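Local structure of taurine dioxygenase (Burkholderia ambifaria, 5VN6) at residues D108-V113 with A158-E163; E102-S107 with V203-T208; P115-V120 with A282-D287; N144-V149 with L233-G238. The protein probably hydroxylates taurine as an iron- and 2-oxoglutarate-dependent dioxygenase of the TfdA family, and here carries magnesium in its metal site. All blocks are in the same frame, centred on the assembly; numbering follows the deposited sequence.

Contact 1 of 4, residues D108-V113 with A158-E163; sequences DASWRV and ARHSIE. With MG (magnesium ion), chain C.
D108 is the acidic member of the His-X-Asp…His facial triad of the TfdA dioxygenases, and this contact joins the loop just behind that ligand to the end of strand 157-160. D108 OD1 binds the magnesium ion at 2.3 Å, with H106 and H266 completing the protein ligands. The chain then folds into a type I beta turn from A109 to R112, which sets S110 and W111 against H160 and I162. S110 is small enough to fit a buried corner. With OG tucked over the backbone, flanked by N and C (chi1 70°), it meets the edge of the H160 ring near its plane, 2.8 Å from H160 ND1. Either partner could donate in this hydrogen bond. The same OG also pairs with N204 ND2, so two side chains fix its rotation. W111 uses its broad indole as a flat surface. I162 runs alongside, its CG1 anti to the backbone N, and lays CD1 over one face of the six-membered ring, 3.5 Å from its centroid and 10° off the normal: a CH-pi contact, for which the CG1-CD1 arm of isoleucine is long enough. On the opposite face lie A109 CA and R112 CG, and R112 folds its guanidinium across W111 CH2. F206 adds an edge-to-face ring contact to the indole. Beside this sandwich the backbones come close, W111 CA lying 3.4 Å from H160 O. One water bridges the two segments, lying 3.0 Å from W111 O and accepting from I162 N at 3.1 Å.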
loop_
_atom_site.group_PDB
_atom_site.type_symbol
_atom_site.label_atom_id
_atom_site.label_comp_id
_atom_site.label_asym_id
_atom_site.label_seq_id
_atom_site.Cartn_x
_atom_site.Cartn_y
_atom_site.Cartn_z
ATOM N N ASP A 108 -8.055 -12.696 -8.330
ATOM C CA ASP A 108 -8.547 -12.838 -9.703
ATOM C C ASP A 108 -9.762 -13.755 -9.801
ATOM O O ASP A 108 -9.738 -14.899 -9.326
ATOM C CB ASP A 108 -7.429 -13.359 -10.611
ATOM C CG ASP A 108 -6.692 -12.238 -11.322
ATOM O OD1 ASP A 108 -7.162 -11.078 -11.260
ATOM O OD2 ASP A 108 -5.630 -12.513 -11.921
ATOM N N ALA A 109 -10.834 -13.218 -10.402
ATOM C CA ALA A 109 -12.024 -13.975 -10.792
ATOM C C ALA A 109 -12.589 -14.807 -9.643
ATOM O O ALA A 109 -13.047 -15.933 -9.837
ATOM C CB ALA A 109 -11.738 -14.866 -12.004
ATOM N N SER A 110 -12.552 -14.258 -8.429
ATOM C CA SER A 110 -13.237 -14.923 -7.330
ATOM C C SER A 110 -14.752 -14.912 -7.513
ATOM O O SER A 110 -15.460 -15.587 -6.754
ATOM C CB SER A 110 -12.829 -14.268 -5.996
ATOM O OG SER A 110 -13.376 -12.965 -5.884
ATOM N N TRP A 111 -15.269 -14.130 -8.479
ATOM C CA TRP A 111 -16.684 -14.173 -8.837
ATOM C C TRP A 111 -17.039 -15.426 -9.631
ATOM O O TRP A 111 -18.202 -15.578 -10.008
ATOM C CB TRP A 111 -17.078 -12.934 -9.657
ATOM C CG TRP A 111 -16.110 -12.626 -10.772
ATOM C CD1 TRP A 111 -15.073 -11.729 -10.734
ATOM C CD2 TRP A 111 -16.082 -13.213 -12.082
ATOM N NE1 TRP A 111 -14.405 -11.725 -11.936
ATOM C CE2 TRP A 111 -14.998 -12.628 -12.779
ATOM C CE3 TRP A 111 -16.870 -14.174 -12.738
ATOM C CZ2 TRP A 111 -14.677 -12.974 -14.095
ATOM C CZ3 TRP A 111 -16.544 -14.521 -14.050
ATOM C CH2 TRP A 111 -15.450 -13.927 -14.710
ATOM N N ARG A 112 -16.068 -16.291 -9.918
ATOM C CA ARG A 112 -16.300 -17.557 -10.597
ATOM C C ARG A 112 -16.531 -18.655 -9.578
ATOM O O ARG A 112 -16.063 -18.585 -8.443
ATOM C CB ARG A 112 -15.105 -17.963 -11.466
ATOM C CG ARG A 112 -14.836 -17.141 -12.699
ATOM C CD ARG A 112 -13.845 -17.899 -13.582
ATOM N NE ARG A 112 -13.287 -17.095 -14.658
ATOM C CZ ARG A 112 -13.806 -17.028 -15.882
ATOM N NH1 ARG A 112 -14.896 -17.723 -16.186
ATOM N NH2 ARG A 112 -13.236 -16.269 -16.809
ATOM N N VAL A 113 -17.217 -19.705 -10.026
ATOM C CA VAL A 113 -17.387 -20.903 -9.211
ATOM C C VAL A 113 -16.036 -21.531 -8.884
ATOM O O VAL A 113 -15.809 -22.014 -7.766
ATOM C CB VAL A 113 -18.308 -21.893 -9.949
ATOM C CG1 VAL A 113 -18.363 -23.218 -9.228
ATOM C CG2 VAL A 113 -19.707 -21.296 -10.080
ATOM N N ALA A 158 -19.831 -15.960 1.632
ATOM C CA ALA A 158 -20.112 -14.653 1.045
ATOM C C ALA A 158 -20.138 -14.785 -0.468
ATOM O O ALA A 158 -19.578 -15.730 -1.027
ATOM C CB ALA A 158 -19.064 -13.622 1.480
ATOM N N ARG A 159 -20.792 -13.829 -1.136
ATOM C CA ARG A 159 -20.951 -13.881 -2.587
ATOM C C ARG A 159 -20.051 -12.863 -3.287
ATOM O O ARG A 159 -19.847 -11.749 -2.782
ATOM C CB ARG A 159 -22.417 -13.698 -2.991
ATOM C CG ARG A 159 -23.170 -15.050 -2.944
ATOM C CD ARG A 159 -24.610 -15.025 -3.445
ATOM N NE ARG A 159 -25.320 -16.220 -2.992
ATOM C CZ ARG A 159 -25.238 -17.424 -3.563
ATOM N NH1 ARG A 159 -24.492 -17.617 -4.637
ATOM N NH2 ARG A 159 -25.908 -18.446 -3.057
ATOM N N HIS A 160 -19.493 -13.282 -4.432
ATOM C CA HIS A 160 -18.562 -12.508 -5.255
ATOM C C HIS A 160 -19.190 -12.305 -6.622
ATOM O O HIS A 160 -19.547 -13.283 -7.288
ATOM C CB HIS A 160 -17.232 -13.237 -5.415
ATOM C CG HIS A 160 -16.590 -13.619 -4.124
ATOM N ND1 HIS A 160 -15.281 -13.308 -3.833
ATOM C CD2 HIS A 160 -17.071 -14.279 -3.043
ATOM C CE1 HIS A 160 -14.977 -13.772 -2.636
ATOM N NE2 HIS A 160 -16.049 -14.351 -2.125
ATOM N N SER A 161 -19.314 -11.054 -7.050
ATOM C CA SER A 161 -20.222 -10.722 -8.137
ATOM C C SER A 161 -19.480 -10.070 -9.291
ATOM O O SER A 161 -18.798 -9.063 -9.103
ATOM C CB SER A 161 -21.342 -9.791 -7.644
ATOM O OG SER A 161 -22.042 -9.240 -8.737
ATOM N N ILE A 162 -19.651 -10.615 -10.497
ATOM C CA ILE A 162 -19.169 -9.862 -11.643
ATOM C C ILE A 162 -20.209 -8.822 -12.036
ATOM O O ILE A 162 -19.863 -7.769 -12.594
ATOM C CB ILE A 162 -18.809 -10.784 -12.822
ATOM C CG1 ILE A 162 -18.014 -10.000 -13.867
ATOM C CG2 ILE A 162 -20.071 -11.343 -13.485
ATOM C CD1 ILE A 162 -17.396 -10.855 -14.941
ATOM N N GLU A 163 -21.485 -9.089 -11.726
ATOM C CA GLU A 163 -22.551 -8.131 -12.003
ATOM C C GLU A 163 -22.246 -6.759 -11.416
ATOM O O GLU A 163 -22.409 -5.734 -12.088
ATOM C CB GLU A 163 -23.887 -8.636 -11.449
ATOM C CG GLU A 163 -24.946 -7.561 -11.551
ATOM C CD GLU A 163 -26.274 -7.918 -10.929
ATOM O OE1 GLU A 163 -26.310 -8.588 -9.881
ATOM O OE2 GLU A 163 -27.298 -7.520 -11.510
HETATM MG MG MG C . -6.183 -9.095 -11.716
HETATM O O HOH W 1 -20.408 -13.661 -10.414
#

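Contact 2 of 4, residues E102-S107 with V203-T208; sequences ENAWHS and VNAFTT. With MG (magnesium ion), chain C.
H106 leaves the backbone with CG turned back over its own main chain, N on one flank and C on the other, chi1 65°. Its CB lies 3.6 Å from N204 OD1 and 3.8 Å from F206 CE1, and CG and CD2 continue along the same corner of the phenyl ring, the two rings side by side with steeply inclined planes. On the other flank ND1 donates to A104 O at 2.7 Å. This bond is nearly straight, 170° at the hydrogen, and A104 O sits in the imidazole plane, so it fixes the ring's rotation. With ND1 the donor, NE2 is left to coordinate the magnesium ion, 2.4 Å away. H106 is thus the first histidine of the His-X-Asp…His facial triad, shared with D108 and H266; A104 O positions its ring, and N204 and F206 pack against its CB side. N204 opens a type I turn running to T207. Its OD1 takes the amide of F206, F206 N to N204 OD1 2.8 Å, an Asx turn that asparagine's short amide is well able to make. T207 OG1 accepts from N204 N at 2.9 Å, within the same turn. A205 stands at the turn's corner; its methyl is slight enough for the two backbones to draw together, and A205 N donates to W105 O at 3.1 Å, nearly along the C=O axis. F206, bulky and apolar, presents its edge to the backbone, with CE1 3.7 Å from S107 O.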
loop_
_atom_site.group_PDB
_atom_site.type_symbol
_atom_site.label_atom_id
_atom_site.label_comp_id
_atom_site.label_asym_id
_atom_site.label_seq_id
_atom_site.Cartn_x
_atom_site.Cartn_y
_atom_site.Cartn_z
ATOM N N GLU A 102 -8.740 -3.003 -12.413
ATOM C CA GLU A 102 -7.630 -3.759 -11.836
ATOM C C GLU A 102 -6.923 -3.016 -10.705
ATOM O O GLU A 102 -6.126 -3.636 -9.989
ATOM C CB GLU A 102 -6.604 -4.128 -12.924
ATOM N N ASN A 103 -7.173 -1.713 -10.536
ATOM C CA ASN A 103 -6.576 -0.963 -9.427
ATOM C C ASN A 103 -7.492 -1.049 -8.200
ATOM O O ASN A 103 -8.149 -0.098 -7.797
ATOM C CB ASN A 103 -6.270 0.475 -9.839
ATOM C CG ASN A 103 -7.503 1.250 -10.301
ATOM O OD1 ASN A 103 -8.434 0.687 -10.903
ATOM N ND2 ASN A 103 -7.519 2.553 -10.007
ATOM N N ALA A 104 -7.555 -2.255 -7.642
ATOM C CA ALA A 104 -8.395 -2.589 -6.502
ATOM C C ALA A 104 -7.838 -3.859 -5.895
ATOM O O ALA A 104 -7.325 -4.717 -6.617
ATOM C CB ALA A 104 -9.863 -2.794 -6.900
ATOM N N TRP A 105 -7.950 -3.991 -4.576
ATOM C CA TRP A 105 -7.480 -5.221 -3.944
ATOM C C TRP A 105 -8.419 -6.376 -4.312
ATOM O O TRP A 105 -9.559 -6.435 -3.851
ATOM C CB TRP A 105 -7.364 -5.025 -2.434
ATOM C CG TRP A 105 -6.108 -4.266 -2.103
ATOM C CD1 TRP A 105 -6.014 -2.991 -1.618
ATOM C CD2 TRP A 105 -4.764 -4.724 -2.302
ATOM N NE1 TRP A 105 -4.687 -2.637 -1.475
ATOM C CE2 TRP A 105 -3.903 -3.684 -1.887
ATOM C CE3 TRP A 105 -4.206 -5.920 -2.778
ATOM C CZ2 TRP A 105 -2.515 -3.800 -1.937
ATOM C CZ3 TRP A 105 -2.825 -6.038 -2.827
ATOM C CH2 TRP A 105 -1.991 -4.977 -2.398
ATOM N N HIS A 106 -7.954 -7.292 -5.154
ATOM C CA HIS A 106 -8.804 -8.383 -5.587
ATOM C C HIS A 106 -8.005 -9.664 -5.731
ATOM O O HIS A 106 -6.798 -9.661 -5.993
ATOM C CB HIS A 106 -9.518 -8.061 -6.926
ATOM C CG HIS A 106 -8.595 -7.918 -8.097
ATOM N ND1 HIS A 106 -7.775 -6.821 -8.279
ATOM C CD2 HIS A 106 -8.378 -8.729 -9.162
ATOM C CE1 HIS A 106 -7.083 -6.969 -9.396
ATOM N NE2 HIS A 106 -7.436 -8.116 -9.954
ATOM N N SER A 107 -8.709 -10.769 -5.572
ATOM C CA SER A 107 -8.224 -12.073 -5.987
ATOM C C SER A 107 -8.877 -12.389 -7.322
ATOM O O SER A 107 -10.108 -12.330 -7.437
ATOM C CB SER A 107 -8.563 -13.142 -4.946
ATOM O OG SER A 107 -8.028 -14.389 -5.333
ATOM N N VAL A 203 -12.175 -12.809 1.191
ATOM C CA VAL A 203 -13.097 -11.791 0.701
ATOM C C VAL A 203 -12.261 -10.662 0.107
ATOM O O VAL A 203 -11.142 -10.396 0.553
ATOM C CB VAL A 203 -14.040 -11.269 1.809
ATOM C CG1 VAL A 203 -15.016 -12.387 2.240
ATOM C CG2 VAL A 203 -13.220 -10.728 3.030
ATOM N N ASN A 204 -12.792 -10.009 -0.921
ATOM C CA ASN A 204 -12.029 -8.980 -1.626
ATOM C C ASN A 204 -13.009 -8.001 -2.274
ATOM O O ASN A 204 -14.210 -8.013 -1.980
ATOM C CB ASN A 204 -11.057 -9.615 -2.640
ATOM C CG ASN A 204 -11.758 -10.212 -3.861
ATOM O OD1 ASN A 204 -12.086 -9.496 -4.800
ATOM N ND2 ASN A 204 -11.930 -11.530 -3.874
ATOM N N ALA A 205 -12.488 -7.162 -3.185
ATOM C CA ALA A 205 -13.294 -6.107 -3.797
ATOM C C ALA A 205 -14.507 -6.670 -4.530
ATOM O O ALA A 205 -15.524 -5.983 -4.660
ATOM C CB ALA A 205 -12.440 -5.264 -4.754
ATOM N N PHE A 206 -14.433 -7.919 -4.996
ATOM C CA PHE A 206 -15.575 -8.529 -5.666
ATOM C C PHE A 206 -16.677 -8.956 -4.709
ATOM O O PHE A 206 -17.790 -9.220 -5.167
ATOM C CB PHE A 206 -15.134 -9.762 -6.471
ATOM C CG PHE A 206 -14.301 -9.434 -7.677
ATOM C CD1 PHE A 206 -13.032 -9.976 -7.823
ATOM C CD2 PHE A 206 -14.777 -8.573 -8.654
ATOM C CE1 PHE A 206 -12.255 -9.679 -8.931
ATOM C CE2 PHE A 206 -14.008 -8.274 -9.762
ATOM C CZ PHE A 206 -12.739 -8.832 -9.902
ATOM N N THR A 207 -16.401 -9.043 -3.406
ATOM C CA THR A 207 -17.361 -9.609 -2.466
ATOM C C THR A 207 -18.439 -8.580 -2.133
ATOM O O THR A 207 -18.130 -7.443 -1.743
ATOM C CB THR A 207 -16.651 -10.060 -1.189
ATOM O OG1 THR A 207 -15.506 -10.861 -1.517
ATOM C CG2 THR A 207 -17.592 -10.843 -0.313
ATOM N N THR A 208 -19.708 -8.973 -2.274
ATOM C CA THR A 208 -20.779 -8.014 -2.012
ATOM C C THR A 208 -21.308 -8.098 -0.582
ATOM O O THR A 208 -21.520 -7.056 0.049
ATOM C CB THR A 208 -21.934 -8.209 -2.995
ATOM O OG1 THR A 208 -22.490 -9.517 -2.819
ATOM C CG2 THR A 208 -21.427 -8.059 -4.403
HETATM MG MG MG C . -6.183 -9.095 -11.716
#

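Contact 3 of 4, residues P115-V120 with A282-D287; sequences PPFGCV and AGIVGD
V120 O is held by two hydrogen bonds, one from A282 N at 2.9 Å and one from H62 NE2 of helix 59-67. The first belongs to an antiparallel hydrogen-bonded pair in the larger sheet of the double-stranded beta-helix (jelly-roll) fold, where strands 118-125 and 278-284 are neighbours; V120 N returns the bond to A282 O at 3.0 Å. V120 and A282 share a face of this sheet, and their compact apolar groups pack on helix 59-67. One residue back along strand 118-125, C119 faces G283 in a non-hydrogen-bonded pair. I284 N then donates to G118 O at 2.9 Å. F117 N gives a more bent bond, 139° at the hydrogen, to I284 O at 2.8 Å. F117 has its CG anti to the backbone N, chi1 162°, so the ring runs alongside I284; the branched isoleucine offers CG2 to the CD2 side of the ring, with F117 CD2 3.8 Å from I284 CG2. Beyond the strands, the two prolines offer no N-H, and G286 has no CB, which lets P115 O come within 3.2 Å of G286 CA. A water spans the loop ends, donating to D287 O and, at 2.6 Å, to P115 O.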
loop_
_atom_site.group_PDB
_atom_site.type_symbol
_atom_site.label_atom_id
_atom_site.label_comp_id
_atom_site.label_asym_id
_atom_site.label_seq_id
_atom_site.Cartn_x
_atom_site.Cartn_y
_atom_site.Cartn_z
ATOM N N PRO A 115 -12.375 -20.167 -9.150
ATOM C CA PRO A 115 -11.435 -19.113 -9.501
ATOM C C PRO A 115 -10.086 -19.693 -9.867
ATOM O O PRO A 115 -9.711 -20.784 -9.398
ATOM C CB PRO A 115 -11.350 -18.270 -8.211
ATOM C CG PRO A 115 -12.626 -18.546 -7.487
ATOM C CD PRO A 115 -12.993 -19.966 -7.831
ATOM N N PRO A 116 -9.302 -18.988 -10.693
ATOM C CA PRO A 116 -8.022 -19.532 -11.168
ATOM C C PRO A 116 -7.011 -19.773 -10.054
ATOM O O PRO A 116 -6.987 -19.087 -9.027
ATOM C CB PRO A 116 -7.511 -18.454 -12.140
ATOM C CG PRO A 116 -8.314 -17.223 -11.832
ATOM C CD PRO A 116 -9.636 -17.704 -11.334
ATOM N N PHE A 117 -6.137 -20.741 -10.319
ATOM C CA PHE A 117 -5.029 -21.107 -9.440
ATOM C C PHE A 117 -4.028 -19.965 -9.326
ATOM O O PHE A 117 -3.513 -19.670 -8.232
ATOM C CB PHE A 117 -4.404 -22.384 -10.038
ATOM C CG PHE A 117 -3.001 -22.729 -9.581
ATOM C CD1 PHE A 117 -2.787 -23.865 -8.799
ATOM C CD2 PHE A 117 -1.887 -22.018 -10.036
ATOM C CE1 PHE A 117 -1.504 -24.237 -8.418
ATOM C CE2 PHE A 117 -0.604 -22.379 -9.653
ATOM C CZ PHE A 117 -0.411 -23.496 -8.848
ATOM N N GLY A 118 -3.749 -19.313 -10.447
ATOM C CA GLY A 118 -2.704 -18.313 -10.490
ATOM C C GLY A 118 -2.418 -17.944 -11.926
ATOM O O GLY A 118 -3.185 -18.290 -12.834
ATOM N N CYS A 119 -1.268 -17.300 -12.119
ATOM C CA CYS A 119 -0.973 -16.621 -13.369
ATOM C C CYS A 119 0.535 -16.454 -13.542
ATOM O O CYS A 119 1.278 -16.279 -12.567
ATOM C CB CYS A 119 -1.671 -15.252 -13.376
ATOM S SG CYS A 119 -1.521 -14.304 -14.883
ATOM N N VAL A 120 0.971 -16.487 -14.797
ATOM C CA VAL A 120 2.332 -16.131 -15.184
ATOM C C VAL A 120 2.228 -14.926 -16.104
ATOM O O VAL A 120 1.712 -15.036 -17.223
ATOM C CB VAL A 120 3.078 -17.278 -15.877
ATOM C CG1 VAL A 120 4.477 -16.804 -16.256
ATOM C CG2 VAL A 120 3.117 -18.545 -14.993
ATOM N N ALA A 282 -0.683 -15.824 -18.723
ATOM C CA ALA A 282 -1.189 -17.185 -18.876
ATOM C C ALA A 282 -1.815 -17.579 -17.550
ATOM O O ALA A 282 -1.107 -17.707 -16.544
ATOM C CB ALA A 282 -0.080 -18.155 -19.275
ATOM N N GLY A 283 -3.139 -17.737 -17.540
ATOM C CA GLY A 283 -3.860 -18.079 -16.320
ATOM C C GLY A 283 -4.014 -19.590 -16.196
ATOM O O GLY A 283 -4.177 -20.296 -17.191
ATOM N N ILE A 284 -3.937 -20.078 -14.959
ATOM C CA ILE A 284 -3.974 -21.506 -14.656
ATOM C C ILE A 284 -5.296 -21.818 -13.969
ATOM O O ILE A 284 -5.708 -21.103 -13.043
ATOM C CB ILE A 284 -2.781 -21.941 -13.781
ATOM C CG1 ILE A 284 -1.451 -21.651 -14.488
ATOM C CG2 ILE A 284 -2.889 -23.426 -13.413
ATOM C CD1 ILE A 284 -0.358 -21.080 -13.557
ATOM N N VAL A 285 -5.951 -22.894 -14.416
ATOM C CA VAL A 285 -7.255 -23.273 -13.886
ATOM C C VAL A 285 -7.129 -23.647 -12.414
ATOM O O VAL A 285 -6.198 -24.361 -12.013
ATOM C CB VAL A 285 -7.854 -24.429 -14.708
ATOM C CG1 VAL A 285 -9.150 -24.923 -14.078
ATOM C CG2 VAL A 285 -8.107 -23.996 -16.146
ATOM N N GLY A 286 -8.047 -23.124 -11.598
ATOM C CA GLY A 286 -8.177 -23.482 -10.205
ATOM C C GLY A 286 -9.431 -24.316 -9.980
ATOM O O GLY A 286 -10.235 -24.533 -10.882
ATOM N N ASP A 287 -9.593 -24.770 -8.741
ATOM C CA ASP A 287 -10.713 -25.636 -8.388
ATOM C C ASP A 287 -11.726 -24.894 -7.512
ATOM O O ASP A 287 -11.635 -23.678 -7.315
ATOM C CB ASP A 287 -10.178 -26.894 -7.707
ATOM C CG ASP A 287 -9.349 -26.574 -6.475
ATOM O OD1 ASP A 287 -8.710 -25.491 -6.447
ATOM O OD2 ASP A 287 -9.332 -27.402 -5.536
HETATM O O HOH W 2 -9.593 -21.848 -6.996
#

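Contact 4 of 4, residues N144-V149 with L233-G238; sequences NLPDHV and LHYLIG
Extended torsions push Y235 and V149 toward one another: Y235 has CG anti to the backbone N, chi1 169°, and V149 has CG1 anti to its own, chi1 179°. L145 and L236 instead place CG anti to the carbonyl carbon and then straighten, which carries their methyls toward each other from the two segments. At the middle of the contact, L145 CD2 rests 3.9 Å from Y235 CE2, the two side chains running antiparallel past one another. The loop leading into helix 147-153 and the first turn of that helix here pack on the C-terminal part of helix 228-237, away from the metal site. No hydrogen bond crosses between them, and the methyl-tipped branches of leucine and valine suit an interface made by apolar contact. V149 CG1 meets L236 CD2 tip to tip at 4.0 Å and also approaches Y235 CE2, at 4.1 Å. L236 CD2 reaches L145 CD2 as well, at 4.2 Å, while I153 of the first helix packs on both leucines. P146 occupies the N-cap position, where its lack of an N-H costs the helix nothing, and its ring comes end-on to the tyrosine: P146 CD lies 3.4 Å from Y235 OH.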
loop_
_atom_site.group_PDB
_atom_site.type_symbol
_atom_site.label_atom_id
_atom_site.label_comp_id
_atom_site.label_asym_id
_atom_site.label_seq_id
_atom_site.Cartn_x
_atom_site.Cartn_y
_atom_site.Cartn_z
ATOM N N ASN A 144 -3.330 -13.165 11.449
ATOM C CA ASN A 144 -3.185 -12.068 12.405
ATOM C C ASN A 144 -4.505 -11.452 12.864
ATOM O O ASN A 144 -4.482 -10.569 13.726
ATOM C CB ASN A 144 -2.298 -10.963 11.816
ATOM C CG ASN A 144 -0.887 -11.420 11.606
ATOM O OD1 ASN A 144 -0.436 -12.356 12.251
ATOM N ND2 ASN A 144 -0.166 -10.746 10.728
ATOM N N LEU A 145 -5.642 -11.874 12.320
ATOM C CA LEU A 145 -6.928 -11.416 12.839
ATOM C C LEU A 145 -7.020 -11.668 14.339
ATOM O O LEU A 145 -6.372 -12.586 14.854
ATOM C CB LEU A 145 -8.093 -12.119 12.134
ATOM C CG LEU A 145 -8.303 -11.758 10.668
ATOM C CD1 LEU A 145 -9.380 -12.687 10.075
ATOM C CD2 LEU A 145 -8.672 -10.267 10.487
ATOM N N PRO A 146 -7.771 -10.850 15.075
ATOM C CA PRO A 146 -7.975 -11.126 16.501
ATOM C C PRO A 146 -8.873 -12.333 16.713
ATOM O O PRO A 146 -9.695 -12.685 15.857
ATOM C CB PRO A 146 -8.619 -9.839 17.036
ATOM C CG PRO A 146 -9.021 -9.053 15.852
ATOM C CD PRO A 146 -8.197 -9.492 14.691
ATOM N N ASP A 147 -8.703 -12.967 17.880
ATOM C CA ASP A 147 -9.407 -14.215 18.160
ATOM C C ASP A 147 -10.913 -14.088 17.974
ATOM O O ASP A 147 -11.554 -14.991 17.423
ATOM C CB ASP A 147 -9.105 -14.693 19.585
ATOM C CG ASP A 147 -7.689 -15.180 19.740
ATOM O OD1 ASP A 147 -7.100 -15.582 18.713
ATOM O OD2 ASP A 147 -7.175 -15.176 20.882
ATOM N N HIS A 148 -11.504 -12.982 18.432
ATOM C CA HIS A 148 -12.955 -12.867 18.344
ATOM C C HIS A 148 -13.418 -12.694 16.902
ATOM O O HIS A 148 -14.564 -13.023 16.582
ATOM C CB HIS A 148 -13.459 -11.723 19.232
ATOM C CG HIS A 148 -13.248 -10.358 18.649
ATOM N ND1 HIS A 148 -12.113 -9.614 18.890
ATOM C CD2 HIS A 148 -14.036 -9.594 17.853
ATOM C CE1 HIS A 148 -12.201 -8.458 18.251
ATOM N NE2 HIS A 148 -13.359 -8.421 17.615
ATOM N N VAL A 149 -12.561 -12.175 16.019
ATOM C CA VAL A 149 -12.936 -12.097 14.608
ATOM C C VAL A 149 -12.862 -13.478 13.976
ATOM O O VAL A 149 -13.695 -13.838 13.138
ATOM C CB VAL A 149 -12.050 -11.089 13.844
ATOM C CG1 VAL A 149 -12.464 -11.046 12.327
ATOM C CG2 VAL A 149 -12.159 -9.695 14.467
ATOM N N LEU A 233 -17.608 -7.034 6.878
ATOM C CA LEU A 233 -17.028 -7.311 5.571
ATOM C C LEU A 233 -16.019 -6.236 5.192
ATOM O O LEU A 233 -14.908 -6.549 4.735
ATOM C CB LEU A 233 -18.137 -7.446 4.518
ATOM C CG LEU A 233 -17.691 -7.674 3.067
ATOM C CD1 LEU A 233 -16.848 -8.951 2.935
ATOM C CD2 LEU A 233 -18.856 -7.677 2.083
ATOM N N HIS A 234 -16.358 -4.963 5.441
ATOM C CA HIS A 234 -15.418 -3.875 5.163
ATOM C C HIS A 234 -14.126 -4.036 5.948
ATOM O O HIS A 234 -13.034 -3.816 5.408
ATOM C CB HIS A 234 -16.072 -2.527 5.464
ATOM C CG HIS A 234 -17.199 -2.210 4.534
ATOM N ND1 HIS A 234 -18.133 -1.228 4.784
ATOM C CD2 HIS A 234 -17.556 -2.780 3.355
ATOM C CE1 HIS A 234 -19.009 -1.193 3.789
ATOM N NE2 HIS A 234 -18.674 -2.117 2.903
ATOM N N TYR A 235 -14.233 -4.445 7.214
ATOM C CA TYR A 235 -13.047 -4.663 8.028
ATOM C C TYR A 235 -12.174 -5.768 7.440
ATOM O O TYR A 235 -10.945 -5.643 7.398
ATOM C CB TYR A 235 -13.473 -5.002 9.461
ATOM C CG TYR A 235 -12.350 -5.507 10.335
ATOM C CD1 TYR A 235 -11.544 -4.625 11.070
ATOM C CD2 TYR A 235 -12.097 -6.871 10.441
ATOM C CE1 TYR A 235 -10.512 -5.109 11.891
ATOM C CE2 TYR A 235 -11.085 -7.349 11.246
ATOM C CZ TYR A 235 -10.306 -6.469 11.970
ATOM O OH TYR A 235 -9.303 -6.981 12.737
ATOM N N LEU A 236 -12.800 -6.850 6.975
ATOM C CA LEU A 236 -12.062 -7.965 6.387
ATOM C C LEU A 236 -11.389 -7.574 5.070
ATOM O O LEU A 236 -10.177 -7.763 4.910
ATOM C CB LEU A 236 -13.011 -9.158 6.185
ATOM C CG LEU A 236 -13.534 -9.789 7.472
ATOM C CD1 LEU A 236 -14.491 -11.012 7.251
ATOM C CD2 LEU A 236 -12.343 -10.173 8.408
ATOM N N ILE A 237 -12.145 -7.015 4.115
ATOM C CA ILE A 237 -11.528 -6.687 2.830
ATOM C C ILE A 237 -10.450 -5.623 2.993
ATOM O O ILE A 237 -9.496 -5.582 2.205
ATOM C CB ILE A 237 -12.544 -6.226 1.762
ATOM C CG1 ILE A 237 -13.086 -4.835 2.108
ATOM C CG2 ILE A 237 -13.621 -7.315 1.467
ATOM C CD1 ILE A 237 -13.704 -4.108 0.923
ATOM N N GLY A 238 -10.590 -4.734 3.983
ATOM C CA GLY A 238 -9.558 -3.738 4.228
ATOM C C GLY A 238 -8.258 -4.296 4.790
ATOM O O GLY A 238 -7.286 -3.543 4.919
#

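In the fold
From the N terminus, the loop between strands 87-91 and 118-125 supplies 102-107 and 108-113, and 115-120 leads into the second strand; 144-149 follows at the start of helix 147-153. The loops then close in turn: 158-163 completes contact 1, 203-208 contact 2, 233-238 contact 4 and 282-287 contact 3. Contact 1 therefore nests within contact 2, and contact 4 within contact 3, while every other pairing crosses. Contacts 1 and 2 tie the metal-binding loop to the end of strand 157-160 and to the turn leading into its neighbour, strand 207-210; contact 3 joins two strands of the larger sheet, and contact 4 pairs outlying helices, its second helix packing against 203-208.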